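Local coordinates for protein monooxygenase (Agrobacterium tumefaciens, PDB 2I7G) that probably acts as a flavin-dependent monooxygenase of the bacterial luciferase-like family, built on a TIM barrel, at residues 43-55 with 77-91. Sequence-based numbering, arbitrary orientation.
Sequences EGARRLRELLEEI and VVSSPSTVLAAAAVK
Val77 lies with both methyls against Gly44 and Leu48 of segment 43-55, within helix 40-60. Val77 CG1 lies 3.7 Å from Leu48 CD2 and also reaches the aliphatic CG of Arg47, whereas Val77 CG2, set anti to the backbone N, settles over the bare backbone of Gly44, 3.9 Å from Gly44 CA. Arg47 gives the contact only this near part of its chain: a bend at chi2 (66°) turns the guanidinium away, and Arg47 NH1 and NH2 both grip OE1 of Glu54 two turns on, NH1 at 2.9 Å. Leu48 CD2 continues from Val77 into a branched cluster, touching CG2 of Val78 and CG2 of Val84. The other methyl of Val84, CG1, meets Leu51 CD2 at 3.9 Å and, more loosely, Leu52 CD2. One turn further along helix 81-89 the side chains shrink to alanine, and Leu52 CD1, in one of the two conformers of this side chain, comes down on the backbone itself, 3.7 Å from Ala88 CA. Ile55 closes this end, its CG2 and CD1 both against Ala88 CB, at 3.9 Å for CG2. The segment axes cross at -53° and pass 10.2 Å apart, and the side chains that meet between them do so through aliphatic carbons. Beneath, Leu51 and Val84 both rest on Leu68, while Ile55 and Ala88 share Leu97; Val84 also packs on Thr118 of the second subunit. Two successive helices thus lie side by side over the parallel strands 65-68 and 96-99, the outer helical layer of the beta-alpha repeats of a TIM barrel, as in luciferase-like monooxygenases.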
loop_
_atom_site.group_PDB
_atom_site.type_symbol
_atom_site.label_atom_id
_atom_site.label_comp_id
_atom_site.label_asym_id
_atom_site.label_seq_id
_atom_site.Cartn_x
_atom_site.Cartn_y
_atom_site.Cartn_z
ATOM N N GLU B 43 3.077 7.505 18.481
ATOM C CA GLU B 43 1.975 8.390 18.088
ATOM C C GLU B 43 1.323 7.946 16.759
ATOM O O GLU B 43 0.083 7.871 16.676
ATOM C CB GLU B 43 2.446 9.863 18.035
ATOM C CG GLU B 43 1.470 10.891 17.446
ATOM C CD GLU B 43 0.333 11.321 18.395
ATOM O OE1 GLU B 43 0.425 11.026 19.609
ATOM O OE2 GLU B 43 -0.662 11.965 17.909
ATOM N N GLY B 44 2.138 7.635 15.747
ATOM C CA GLY B 44 1.617 7.178 14.414
ATOM C C GLY B 44 0.888 5.838 14.506
ATOM O O GLY B 44 -0.203 5.687 13.934
ATOM N N ALA B 45 1.446 4.912 15.295
ATOM C CA ALA B 45 0.869 3.565 15.509
ATOM C C ALA B 45 -0.520 3.724 16.154
ATOM O O ALA B 45 -1.512 3.151 15.668
ATOM C CB ALA B 45 1.825 2.692 16.382
ATOM N N ARG B 46 -0.615 4.539 17.193
ATOM C CA ARG B 46 -1.902 4.763 17.849
ATOM C C ARG B 46 -2.890 5.448 16.902
ATOM O O ARG B 46 -4.065 5.092 16.856
ATOM C CB ARG B 46 -1.727 5.602 19.102
ATOM C CG ARG B 46 -2.969 5.765 19.976
ATOM C CD ARG B 46 -2.671 6.722 21.150
ATOM N NE ARG B 46 -1.264 6.633 21.557
ATOM C CZ ARG B 46 -0.378 7.623 21.479
ATOM N NH1 ARG B 46 -0.749 8.810 21.035
ATOM N NH2 ARG B 46 0.878 7.418 21.849
ATOM N N ARG B 47 -2.422 6.450 16.158
ATOM C CA ARG B 47 -3.336 7.127 15.223
ATOM C C ARG B 47 -3.920 6.152 14.195
ATOM O O ARG B 47 -5.130 6.199 13.890
ATOM C CB ARG B 47 -2.678 8.319 14.524
ATOM C CG ARG B 47 -3.675 9.099 13.652
ATOM C CD ARG B 47 -4.794 9.801 14.505
ATOM N NE ARG B 47 -5.885 10.464 13.747
ATOM C CZ ARG B 47 -6.982 9.830 13.288
ATOM N NH1 ARG B 47 -7.153 8.512 13.484
ATOM N NH2 ARG B 47 -7.938 10.500 12.650
ATOM N N LEU B 48 -3.089 5.244 13.682
ATOM C CA LEU B 48 -3.589 4.326 12.644
ATOM C C LEU B 48 -4.540 3.269 13.253
ATOM O O LEU B 48 -5.502 2.861 12.616
ATOM C CB LEU B 48 -2.422 3.684 11.900
ATOM C CG LEU B 48 -1.718 4.665 10.943
ATOM C CD1 LEU B 48 -0.648 3.860 10.188
ATOM C CD2 LEU B 48 -2.728 5.283 9.918
ATOM N N ARG B 49 -4.246 2.811 14.468
ATOM C CA ARG B 49 -5.176 1.920 15.164
ATOM C C ARG B 49 -6.538 2.623 15.318
ATOM O O ARG B 49 -7.588 2.055 14.965
ATOM C CB ARG B 49 -4.618 1.461 16.520
ATOM C CG ARG B 49 -5.707 0.928 17.471
ATOM C CD ARG B 49 -5.191 0.115 18.651
ATOM N NE ARG B 49 -4.227 0.833 19.481
ATOM C CZ ARG B 49 -4.492 1.900 20.227
ATOM N NH1 ARG B 49 -5.710 2.420 20.257
ATOM N NH2 ARG B 49 -3.519 2.447 20.951
ATOM N N GLU B 50 -6.514 3.871 15.792
ATOM C CA GLU B 50 -7.744 4.656 15.934
ATOM C C GLU B 50 -8.462 4.866 14.580
ATOM O O GLU B 50 -9.705 4.729 14.490
ATOM C CB GLU B 50 -7.414 5.993 16.603
ATOM C CG GLU B 50 -7.237 5.869 18.087
ATOM C CD GLU B 50 -6.614 7.130 18.713
ATOM O OE1 GLU B 50 -6.209 8.082 17.978
ATOM O OE2 GLU B 50 -6.473 7.106 19.952
ATOM N N LEU B 51 -7.680 5.147 13.532
ATOM C CA LEU B 51 -8.262 5.360 12.211
ATOM C C LEU B 51 -9.003 4.104 11.730
ATOM O O LEU B 51 -10.122 4.203 11.189
ATOM C CB LEU B 51 -7.156 5.733 11.218
ATOM C CG LEU B 51 -7.593 5.983 9.756
ATOM C CD1 LEU B 51 -8.595 7.162 9.686
ATOM C CD2 LEU B 51 -6.310 6.263 8.968
ATOM N N LEU B 52 -8.365 2.942 11.886
ATOM C CA LEU B 52 -8.987 1.687 11.504
ATOM C C LEU B 52 -10.297 1.522 12.255
ATOM O O LEU B 52 -11.292 1.155 11.651
ATOM C CB LEU B 52 -8.046 0.485 11.688
ATOM C CG LEU B 52 -7.234 0.062 10.434
ATOM C CD1 LEU B 52 -8.121 -0.531 9.339
ATOM C CD2 LEU B 52 -6.364 1.202 9.868
ATOM N N GLU B 53 -10.299 1.820 13.558
ATOM C CA GLU B 53 -11.536 1.752 14.343
ATOM C C GLU B 53 -12.624 2.681 13.769
ATOM O O GLU B 53 -13.790 2.286 13.729
ATOM C CB GLU B 53 -11.276 2.076 15.802
ATOM C CG GLU B 53 -10.474 0.975 16.537
ATOM C CD GLU B 53 -10.206 1.356 17.999
ATOM O OE1 GLU B 53 -10.660 2.461 18.428
ATOM O OE2 GLU B 53 -9.581 0.536 18.730
ATOM N N GLU B 54 -12.237 3.887 13.350
ATOM C CA GLU B 54 -13.169 4.830 12.688
ATOM C C GLU B 54 -13.780 4.174 11.459
ATOM O O GLU B 54 -14.987 4.266 11.262
ATOM C CB GLU B 54 -12.493 6.137 12.201
ATOM C CG GLU B 54 -11.891 7.010 13.300
ATOM C CD GLU B 54 -11.086 8.212 12.714
ATOM O OE1 GLU B 54 -9.998 8.508 13.264
ATOM O OE2 GLU B 54 -11.559 8.824 11.703
ATOM N N ILE B 55 -12.924 3.612 10.599
ATOM C CA ILE B 55 -13.388 3.053 9.299
ATOM C C ILE B 55 -14.287 1.842 9.547
ATOM O O ILE B 55 -15.349 1.701 8.922
ATOM C CB ILE B 55 -12.183 2.685 8.386
ATOM C CG1 ILE B 55 -11.390 3.952 8.074
ATOM C CG2 ILE B 55 -12.691 2.097 7.058
ATOM C CD1 ILE B 55 -9.966 3.688 7.474
ATOM N N VAL B 77 -0.234 11.310 9.471
ATOM C CA VAL B 77 0.369 9.988 9.404
ATOM C C VAL B 77 0.157 9.302 8.035
ATOM O O VAL B 77 0.838 8.314 7.739
ATOM C CB VAL B 77 -0.119 9.100 10.594
ATOM C CG1 VAL B 77 -1.592 8.757 10.500
ATOM C CG2 VAL B 77 0.675 7.777 10.696
ATOM N N VAL B 78 -0.737 9.830 7.207
ATOM C CA VAL B 78 -1.067 9.164 5.914
ATOM C C VAL B 78 -0.387 9.881 4.754
ATOM O O VAL B 78 -0.928 10.838 4.191
ATOM C CB VAL B 78 -2.579 9.014 5.700
ATOM C CG1 VAL B 78 -2.877 8.347 4.321
ATOM C CG2 VAL B 78 -3.173 8.139 6.898
ATOM N N SER B 79 0.801 9.420 4.406
ATOM C CA SER B 79 1.454 9.841 3.169
ATOM C C SER B 79 1.175 8.820 2.073
ATOM O O SER B 79 1.465 9.064 0.909
ATOM C CB SER B 79 2.957 9.968 3.348
ATOM O OG SER B 79 3.534 8.698 3.688
ATOM N N SER B 80 0.608 7.669 2.462
ATOM C CA SER B 80 0.293 6.609 1.478
ATOM C C SER B 80 -1.109 6.068 1.736
ATOM O O SER B 80 -1.267 5.044 2.419
ATOM C CB SER B 80 1.376 5.504 1.513
ATOM O OG SER B 80 1.130 4.519 0.520
ATOM N N PRO B 81 -2.138 6.774 1.229
ATOM C CA PRO B 81 -3.535 6.364 1.486
ATOM C C PRO B 81 -3.830 4.920 1.024
ATOM O O PRO B 81 -4.510 4.198 1.743
ATOM C CB PRO B 81 -4.401 7.390 0.729
ATOM C CG PRO B 81 -3.451 8.277 -0.037
ATOM C CD PRO B 81 -2.030 8.038 0.457
ATOM N N SER B 82 -3.337 4.515 -0.154
ATOM C CA SER B 82 -3.616 3.139 -0.619
ATOM C C SER B 82 -3.135 2.071 0.383
ATOM O O SER B 82 -3.803 1.034 0.569
ATOM C CB SER B 82 -2.974 2.912 -2.007
ATOM O OG SER B 82 -1.556 3.093 -1.970
ATOM N N THR B 83 -1.982 2.313 1.019
ATOM C CA THR B 83 -1.426 1.346 1.982
ATOM C C THR B 83 -2.403 1.160 3.170
ATOM O O THR B 83 -2.727 0.044 3.576
ATOM C CB THR B 83 0.006 1.753 2.451
ATOM O OG1 THR B 83 0.844 2.007 1.289
ATOM C CG2 THR B 83 0.622 0.638 3.318
ATOM N N VAL B 84 -2.876 2.283 3.721
ATOM C CA VAL B 84 -3.844 2.225 4.790
ATOM C C VAL B 84 -5.220 1.639 4.341
ATOM O O VAL B 84 -5.830 0.847 5.105
ATOM C CB VAL B 84 -3.981 3.615 5.515
ATOM C CG1 VAL B 84 -4.933 3.448 6.679
ATOM C CG2 VAL B 84 -2.597 4.105 6.030
ATOM N N LEU B 85 -5.669 1.975 3.130
ATOM C CA LEU B 85 -6.973 1.498 2.604
ATOM C C LEU B 85 -6.921 -0.019 2.433
ATOM O O LEU B 85 -7.939 -0.689 2.555
ATOM C CB LEU B 85 -7.372 2.196 1.290
ATOM C CG LEU B 85 -7.656 3.720 1.459
ATOM C CD1 LEU B 85 -7.826 4.375 0.105
ATOM C CD2 LEU B 85 -8.892 3.983 2.432
ATOM N N ALA B 86 -5.745 -0.555 2.109
ATOM C CA ALA B 86 -5.575 -2.037 2.062
ATOM C C ALA B 86 -5.943 -2.690 3.382
ATOM O O ALA B 86 -6.605 -3.745 3.426
ATOM C CB ALA B 86 -4.144 -2.421 1.666
ATOM N N ALA B 87 -5.454 -2.095 4.476
ATOM C CA ALA B 87 -5.802 -2.611 5.802
ATOM C C ALA B 87 -7.323 -2.456 6.064
ATOM O O ALA B 87 -7.979 -3.355 6.605
ATOM C CB ALA B 87 -4.980 -1.899 6.848
ATOM N N ALA B 88 -7.866 -1.304 5.716
ATOM C CA ALA B 88 -9.313 -1.051 5.878
ATOM C C ALA B 88 -10.098 -2.105 5.077
ATOM O O ALA B 88 -11.117 -2.593 5.556
ATOM C CB ALA B 88 -9.674 0.350 5.359
ATOM N N ALA B 89 -9.584 -2.471 3.884
ATOM C CA ALA B 89 -10.319 -3.370 2.986
ATOM C C ALA B 89 -10.633 -4.695 3.690
ATOM O O ALA B 89 -11.723 -5.251 3.548
ATOM C CB ALA B 89 -9.482 -3.650 1.714
ATOM N N VAL B 90 -9.658 -5.218 4.445
ATOM C CA VAL B 90 -9.830 -6.561 5.054
ATOM C C VAL B 90 -10.521 -6.518 6.426
ATOM O O VAL B 90 -10.739 -7.561 7.067
ATOM C CB VAL B 90 -8.512 -7.345 5.130
ATOM C CG1 VAL B 90 -7.972 -7.628 3.728
ATOM C CG2 VAL B 90 -7.428 -6.630 5.998
ATOM N N LYS B 91 -10.865 -5.315 6.861
ATOM C CA LYS B 91 -11.587 -5.122 8.117
ATOM C C LYS B 91 -12.998 -4.562 7.910
ATOM O O LYS B 91 -13.669 -4.173 8.872
ATOM C CB LYS B 91 -10.769 -4.244 9.056
ATOM C CG LYS B 91 -9.392 -4.843 9.420
ATOM C CD LYS B 91 -9.471 -6.123 10.245
ATOM C CE LYS B 91 -10.046 -5.903 11.641
ATOM N NZ LYS B 91 -9.970 -7.198 12.390
#